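Local coordinates for alpha-1,4-endofucoidanase (PDB 6DLH), which hydrolyses the internal alpha-1,4 linkages of fucoidan as a family 107 glycoside hydrolase with a retaining mechanism, in a chain that also carries calcium-binding immunoglobulin-like domains, at residues 121-124 and 125-128; 149-153 and 154-158; 196-199 and 200-204. All blocks are in the same frame, centred on the assembly; numbering follows the deposited sequence.

Contact 1 of 3, residues 121-124 and 125-128; sequences APRE and SVDD
Ser125 and Glu124 form the corner of a tight reversal that brings Val126 back onto Arg123. Val126 makes the first closure: its N donates to Arg123 O over 2.8 Å, with an angle of 161° at the hydrogen. The valine side chain runs alongside that of Arg123 and points the same way. CG2, the branch beside the backbone N, rests on Arg123 CB at 3.7 Å and on NE of the same arginine at 3.9 Å, where it meets the guanidinium obliquely. A turn about the CG-CD bond of Arg123 (chi3 -89°) then carries its charged end on to a salt bridge with Glu61. Asp127 N adds a second, longer bond to Arg123 O, 3.3 Å at 159°. One oxygen thus accepts from two successive amides, and the two donors close a three-residue and a four-residue step of the same turn. Asp127 O meanwhile lies 3.4 Å from Pro122 CB, with CG of that residue only slightly farther off, so the proline ring lies against the carbonyl of the returning chain. The Asp127 carboxylate is gripped by Gly62 N, Arg64 and Lys553, the last belonging to an immunoglobulin-like domain, and it lies about 6 Å from a bound sodium ion. Asp128 closes the segment as the N-cap of helix 129-139, with OD1 in a weak hydrogen bond to Leu131 N and OD2 hydrogen-bonded to Tyr216 OH. The whole is a type I beta turn from Arg123 to Val126 inside an alpha-turn closed by Asp127 N, placed just before an N-capped helix.

Contact 2 of 3, residues 149-153 and 154-158; sequences NSYNL and LARIP
Arg156 lays its aliphatic chain over one face of the Tyr151 ring in a CH-pi contact: CG stands 3.8 Å from the ring centroid, only 7° off the normal. The two side chains cross at about a right angle. The arginine is extended from CG to NE, and rotation about its CD-NE bond (chi4 95°) swings the guanidinium round to bring NH1 back to the ring, 3.7 Å from Tyr151 CE2, with the two planes 47° apart. Next along the turn, Asn152 OD1 touches Leu154 CD2 at 3.6 Å while accepting from Leu153 N over 2.6 Å.

The second shell fixes both partners. A water in the guanidinium plane accepts from Arg156 NH1 and donates to Asn149 OD1, while Ser227 OG also binds NH1. The same Asn149 OD1 receives Tyr151 N over 3.1 Å, forming an Asx turn that sets the tyrosine backbone. Asn152 ND2 donates to Ser150 O at 2.7 Å. Asn152 N to Asn149 O closes a type I beta turn, Asn149 to Asn152; a weak bond from Leu154 N to Tyr151 O closes an overlapping type II' turn, Tyr151 to Leu154, in the loop leaving the C-terminal end of strand 143-149 of the parallel sheet.

Contact 3 of 3, residues 196-199 and 200-204; sequences GRRK and YMFCY
The Tyr200 ring carries Lys199 on one face and Arg197 at its edge. Lys199 CG stands 4.2 Å from the ring centroid, 10° off the normal, in a CH-pi contact, whereas Arg197 CB approaches Tyr200 CD2 in the ring plane at 3.6 Å. This is the first turn of helix 198-216, with Arg197 at the N-cap position. The lysine gains its place through chi1 65°, which sets CG between its backbone N and carbonyl carbon; the chain then runs straight alongside the tyrosine, so that CE comes within 3.6 Å of Tyr200 OH. That hydroxyl is hydrogen-bonded to Asp177.

The Phe202 ring has Arg198 O near its plane at the edge, 3.5 Å from CD2. The Arg198 side chain runs beside it in the same direction, with NE 3.9 Å from Phe202 CE2 and the guanidinium plane turned 53° from the ring. Arg198 NH1 binds Cys236 O and makes a salt bridge to Asp238, anchoring the group that the phenylalanine flanks; His192 stacks on the Phe202 ring.

Along the backbone, the first bonds of the helix are weak. Arg197 O receives Tyr200 N and Met201 N, and Arg198 O receives Met201 N and Phe202 N. The firmer i+4 bond comes one step later, where Cys203 N donates to Lys199 O over 3.1 Å.

Followed from the N terminus, the three contacts come in series, and none nests within or crosses another. Contact 1 turns the chain just before helix 129-139; contact 2 folds the loop between strand 143-149 and helix 168-176; contact 3 opens helix 198-216. Contact 1 stands apart, its centre about 22 Å from that of contact 2 and 25 Å from that of contact 3, and is tied to an immunoglobulin-like domain through Asp127 and Lys553. The later two meet directly: Arg197 NH1 probably donates to Ala155 O, 2.6 Å away, and Met201 and Tyr204 pack against the 149-153 turns. A loop leaving the parallel sheet is thereby fastened to a later helix.

Contact 1 of 3, residues 121-124 and 125-128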
loop_
_atom_site.group_PDB
_atom_site.type_symbol
_atom_site.label_atom_id
_atom_site.label_comp_id
_atom_site.label_asym_id
_atom_site.label_seq_id
_atom_site.Cartn_x
_atom_site.Cartn_y
_atom_site.Cartn_z
ATOM N N ALA A 121 -1.870 8.108 8.953
ATOM C CA ALA A 121 -2.845 7.243 8.311
ATOM C C ALA A 121 -3.446 7.986 7.120
ATOM O O ALA A 121 -3.241 9.190 6.972
ATOM C CB ALA A 121 -3.898 6.799 9.298
ATOM N N PRO A 122 -4.161 7.290 6.207
ATOM C CA PRO A 122 -4.992 7.975 5.215
ATOM C C PRO A 122 -6.241 8.528 5.903
ATOM O O PRO A 122 -6.854 7.840 6.722
ATOM C CB PRO A 122 -5.360 6.838 4.250
ATOM C CG PRO A 122 -5.353 5.597 5.121
ATOM C CD PRO A 122 -4.207 5.824 6.082
ATOM N N ARG A 123 -6.605 9.772 5.559
ATOM C CA ARG A 123 -7.768 10.441 6.133
ATOM C C ARG A 123 -9.023 9.634 5.808
ATOM O O ARG A 123 -9.274 9.307 4.650
ATOM C CB ARG A 123 -7.889 11.878 5.615
ATOM C CG ARG A 123 -6.735 12.795 5.994
ATOM C CD ARG A 123 -6.750 14.067 5.172
ATOM N NE ARG A 123 -6.005 13.974 3.922
ATOM C CZ ARG A 123 -5.099 14.857 3.500
ATOM N NH1 ARG A 123 -4.849 15.952 4.197
ATOM N NH2 ARG A 123 -4.451 14.650 2.365
ATOM N N GLU A 124 -9.801 9.317 6.847
ATOM C CA GLU A 124 -10.943 8.419 6.737
ATOM C C GLU A 124 -11.927 8.911 5.676
ATOM O O GLU A 124 -12.676 8.119 5.106
ATOM C CB GLU A 124 -11.635 8.293 8.097
ATOM C CG GLU A 124 -11.998 6.866 8.469
ATOM C CD GLU A 124 -13.187 6.255 7.747
ATOM O OE1 GLU A 124 -14.078 7.014 7.330
ATOM O OE2 GLU A 124 -13.223 5.016 7.614
ATOM N N SER A 125 -11.926 10.222 5.411
ATOM C CA SER A 125 -12.907 10.810 4.511
ATOM C C SER A 125 -12.414 10.769 3.062
ATOM O O SER A 125 -13.169 11.076 2.140
ATOM C CB SER A 125 -13.287 12.211 4.952
ATOM O OG SER A 125 -12.165 13.083 4.921
ATOM N N VAL A 126 -11.151 10.369 2.872
ATOM C CA VAL A 126 -10.512 10.412 1.566
ATOM C C VAL A 126 -10.433 9.008 0.968
ATOM O O VAL A 126 -11.004 8.762 -0.091
ATOM C CB VAL A 126 -9.134 11.096 1.629
ATOM C CG1 VAL A 126 -8.461 11.140 0.265
ATOM C CG2 VAL A 126 -9.230 12.488 2.226
ATOM N N ASP A 127 -9.736 8.088 1.649
ATOM C CA ASP A 127 -9.468 6.786 1.054
ATOM C C ASP A 127 -9.100 5.744 2.109
ATOM O O ASP A 127 -8.396 6.046 3.075
ATOM C CB ASP A 127 -8.349 6.896 0.015
ATOM C CG ASP A 127 -8.267 5.710 -0.925
ATOM O OD1 ASP A 127 -9.333 5.156 -1.268
ATOM O OD2 ASP A 127 -7.141 5.358 -1.311
ATOM N N ASP A 128 -9.575 4.511 1.889
ATOM C CA ASP A 128 -9.025 3.324 2.529
ATOM C C ASP A 128 -8.263 2.494 1.491
ATOM O O ASP A 128 -8.828 1.581 0.890
ATOM C CB ASP A 128 -10.112 2.488 3.215
ATOM C CG ASP A 128 -9.539 1.328 4.014
ATOM O OD1 ASP A 128 -8.298 1.155 3.995
ATOM O OD2 ASP A 128 -10.326 0.608 4.656
#

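Contact 2 of 3, residues 149-153 and 154-158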
loop_
_atom_site.group_PDB
_atom_site.type_symbol
_atom_site.label_atom_id
_atom_site.label_comp_id
_atom_site.label_asym_id
_atom_site.label_seq_id
_atom_site.Cartn_x
_atom_site.Cartn_y
_atom_site.Cartn_z
ATOM N N ASN A 149 4.747 -3.816 11.955
ATOM C CA ASN A 149 5.929 -3.706 12.786
ATOM C C ASN A 149 5.465 -3.577 14.233
ATOM O O ASN A 149 4.546 -2.813 14.526
ATOM C CB ASN A 149 6.862 -2.588 12.326
ATOM C CG ASN A 149 8.168 -2.595 13.086
ATOM O OD1 ASN A 149 8.230 -2.106 14.213
ATOM N ND2 ASN A 149 9.207 -3.161 12.491
ATOM N N SER A 150 6.102 -4.349 15.117
ATOM C CA SER A 150 5.637 -4.537 16.483
ATOM C C SER A 150 5.729 -3.244 17.292
ATOM O O SER A 150 4.948 -3.060 18.222
ATOM C CB SER A 150 6.379 -5.667 17.153
ATOM O OG SER A 150 5.981 -6.922 16.612
ATOM N N TYR A 151 6.672 -2.364 16.926
ATOM C CA TYR A 151 6.903 -1.094 17.599
ATOM C C TYR A 151 5.750 -0.128 17.331
ATOM O O TYR A 151 5.568 0.825 18.083
ATOM C CB TYR A 151 8.218 -0.448 17.152
ATOM C CG TYR A 151 9.445 -0.905 17.901
ATOM C CD1 TYR A 151 9.830 -0.304 19.093
ATOM C CD2 TYR A 151 10.227 -1.942 17.418
ATOM C CE1 TYR A 151 10.956 -0.728 19.786
ATOM C CE2 TYR A 151 11.358 -2.374 18.097
ATOM C CZ TYR A 151 11.724 -1.770 19.288
ATOM O OH TYR A 151 12.841 -2.202 19.950
ATOM N N ASN A 152 5.017 -0.363 16.233
ATOM C CA ASN A 152 3.783 0.335 15.905
ATOM C C ASN A 152 3.963 1.844 16.086
ATOM O O ASN A 152 4.905 2.417 15.543
ATOM C CB ASN A 152 2.572 -0.346 16.552
ATOM C CG ASN A 152 2.559 -0.252 18.064
ATOM O OD1 ASN A 152 2.165 0.773 18.625
ATOM N ND2 ASN A 152 2.980 -1.315 18.732
ATOM N N LEU A 153 3.083 2.472 16.879
ATOM C CA LEU A 153 3.034 3.922 17.023
ATOM C C LEU A 153 4.152 4.452 17.926
ATOM O O LEU A 153 4.457 5.645 17.892
ATOM C CB LEU A 153 1.642 4.333 17.521
ATOM C CG LEU A 153 0.502 4.130 16.519
ATOM C CD1 LEU A 153 -0.848 4.113 17.215
ATOM C CD2 LEU A 153 0.532 5.185 15.419
ATOM N N LEU A 154 4.785 3.567 18.707
ATOM C CA LEU A 154 5.917 3.951 19.540
ATOM C C LEU A 154 7.113 4.309 18.662
ATOM O O LEU A 154 7.162 3.940 17.490
ATOM C CB LEU A 154 6.271 2.810 20.499
ATOM C CG LEU A 154 5.353 2.620 21.707
ATOM C CD1 LEU A 154 4.763 3.943 22.184
ATOM C CD2 LEU A 154 4.248 1.620 21.415
ATOM N N ALA A 155 8.071 5.033 19.249
ATOM C CA ALA A 155 9.298 5.396 18.561
ATOM C C ALA A 155 10.385 4.367 18.866
ATOM O O ALA A 155 10.700 4.113 20.027
ATOM C CB ALA A 155 9.726 6.787 18.963
ATOM N N ARG A 156 10.954 3.790 17.804
ATOM C CA ARG A 156 11.960 2.748 17.925
ATOM C C ARG A 156 13.229 3.350 18.519
ATOM O O ARG A 156 13.841 2.761 19.405
ATOM C CB ARG A 156 12.224 2.114 16.555
ATOM C CG ARG A 156 12.946 0.775 16.593
ATOM C CD ARG A 156 13.446 0.437 15.203
ATOM N NE ARG A 156 14.350 -0.701 15.173
ATOM C CZ ARG A 156 13.982 -1.953 14.926
ATOM N NH1 ARG A 156 12.713 -2.239 14.687
ATOM N NH2 ARG A 156 14.888 -2.913 14.921
ATOM N N ILE A 157 13.610 4.524 18.006
ATOM C CA ILE A 157 14.731 5.301 18.507
ATOM C C ILE A 157 14.161 6.577 19.130
ATOM O O ILE A 157 14.000 7.582 18.437
ATOM C CB ILE A 157 15.719 5.617 17.360
ATOM C CG1 ILE A 157 15.952 4.429 16.418
ATOM C CG2 ILE A 157 17.021 6.198 17.892
ATOM C CD1 ILE A 157 16.662 3.243 17.046
ATOM N N PRO A 158 13.817 6.576 20.443
ATOM C CA PRO A 158 13.195 7.738 21.091
ATOM C C PRO A 158 14.016 9.029 21.107
ATOM O O PRO A 158 13.455 10.111 21.256
ATOM C CB PRO A 158 12.925 7.256 22.527
ATOM C CG PRO A 158 12.917 5.748 22.421
ATOM C CD PRO A 158 13.964 5.442 21.369
HETATM O O HOH W 1 10.395 -0.481 14.457
#

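Contact 3 of 3, residues 196-199 and 200-204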
loop_
_atom_site.group_PDB
_atom_site.type_symbol
_atom_site.label_atom_id
_atom_site.label_comp_id
_atom_site.label_asym_id
_atom_site.label_seq_id
_atom_site.Cartn_x
_atom_site.Cartn_y
_atom_site.Cartn_z
ATOM N N GLY A 196 9.522 -1.021 30.398
ATOM C CA GLY A 196 9.471 -0.146 29.237
ATOM C C GLY A 196 8.053 0.335 28.933
ATOM O O GLY A 196 7.282 0.621 29.848
ATOM N N ARG A 197 7.715 0.376 27.638
ATOM C CA ARG A 197 6.477 0.970 27.154
ATOM C C ARG A 197 5.386 -0.090 27.010
ATOM O O ARG A 197 4.528 0.022 26.136
ATOM C CB ARG A 197 6.740 1.677 25.823
ATOM C CG ARG A 197 7.728 2.828 25.930
ATOM C CD ARG A 197 8.187 3.316 24.572
ATOM N NE ARG A 197 9.036 2.329 23.928
ATOM C CZ ARG A 197 9.932 2.598 22.987
ATOM N NH1 ARG A 197 10.051 3.826 22.509
ATOM N NH2 ARG A 197 10.712 1.632 22.536
ATOM N N ARG A 198 5.400 -1.084 27.906
ATOM C CA ARG A 198 4.513 -2.237 27.856
ATOM C C ARG A 198 3.044 -1.824 27.758
ATOM O O ARG A 198 2.284 -2.441 27.009
ATOM C CB ARG A 198 4.761 -3.147 29.065
ATOM C CG ARG A 198 3.848 -4.365 29.163
ATOM C CD ARG A 198 4.203 -5.210 30.378
ATOM N NE ARG A 198 3.411 -6.426 30.522
ATOM C CZ ARG A 198 3.781 -7.627 30.091
ATOM N NH1 ARG A 198 4.980 -7.796 29.556
ATOM N NH2 ARG A 198 2.949 -8.653 30.191
ATOM N N LYS A 199 2.634 -0.812 28.539
ATOM C CA LYS A 199 1.213 -0.505 28.663
ATOM C C LYS A 199 0.675 0.001 27.324
ATOM O O LYS A 199 -0.432 -0.360 26.925
ATOM C CB LYS A 199 0.919 0.427 29.847
ATOM C CG LYS A 199 1.509 1.827 29.760
ATOM C CD LYS A 199 1.258 2.681 30.986
ATOM C CE LYS A 199 1.942 4.030 30.895
ATOM N NZ LYS A 199 1.808 4.815 32.145
ATOM N N TYR A 200 1.496 0.803 26.633
ATOM C CA TYR A 200 1.170 1.357 25.328
ATOM C C TYR A 200 1.002 0.244 24.292
ATOM O O TYR A 200 0.183 0.368 23.383
ATOM C CB TYR A 200 2.223 2.382 24.897
ATOM C CG TYR A 200 2.530 3.465 25.904
ATOM C CD1 TYR A 200 1.530 4.282 26.411
ATOM C CD2 TYR A 200 3.828 3.690 26.336
ATOM C CE1 TYR A 200 1.808 5.284 27.330
ATOM C CE2 TYR A 200 4.124 4.684 27.256
ATOM C CZ TYR A 200 3.111 5.488 27.752
ATOM O OH TYR A 200 3.395 6.472 28.656
ATOM N N MET A 201 1.777 -0.841 24.433
ATOM C CA MET A 201 1.712 -1.959 23.501
ATOM C C MET A 201 0.331 -2.602 23.561
ATOM O O MET A 201 -0.233 -2.950 22.523
ATOM C CB MET A 201 2.787 -3.015 23.784
ATOM C CG MET A 201 4.201 -2.550 23.465
ATOM S SD MET A 201 4.558 -2.479 21.690
ATOM C CE MET A 201 4.267 -4.191 21.243
ATOM N N PHE A 202 -0.203 -2.750 24.780
ATOM C CA PHE A 202 -1.526 -3.327 24.979
ATOM C C PHE A 202 -2.600 -2.375 24.449
ATOM O O PHE A 202 -3.649 -2.828 23.994
ATOM C CB PHE A 202 -1.760 -3.678 26.451
ATOM C CG PHE A 202 -1.214 -5.010 26.904
ATOM C CD1 PHE A 202 -1.943 -6.178 26.718
ATOM C CD2 PHE A 202 0.014 -5.093 27.548
ATOM C CE1 PHE A 202 -1.448 -7.400 27.151
ATOM C CE2 PHE A 202 0.508 -6.315 27.981
ATOM C CZ PHE A 202 -0.220 -7.468 27.777
ATOM N N CYS A 203 -2.327 -1.062 24.515
ATOM C CA CYS A 203 -3.193 -0.049 23.925
ATOM C C CYS A 203 -3.436 -0.399 22.457
ATOM O O CYS A 203 -4.584 -0.549 22.031
ATOM C CB CYS A 203 -2.568 1.343 24.007
ATOM S SG CYS A 203 -2.932 2.281 25.519
ATOM N N TYR A 204 -2.331 -0.562 21.713
ATOM C CA TYR A 204 -2.348 -0.787 20.277
ATOM C C TYR A 204 -3.156 -2.036 19.932
ATOM O O TYR A 204 -3.999 -2.001 19.037
ATOM C CB TYR A 204 -0.925 -0.846 19.714
ATOM C CG TYR A 204 -0.870 -0.878 18.207
ATOM C CD1 TYR A 204 -0.861 0.295 17.466
ATOM C CD2 TYR A 204 -0.855 -2.083 17.517
ATOM C CE1 TYR A 204 -0.818 0.274 16.082
ATOM C CE2 TYR A 204 -0.818 -2.120 16.132
ATOM C CZ TYR A 204 -0.800 -0.938 15.414
ATOM O OH TYR A 204 -0.768 -0.967 14.050
#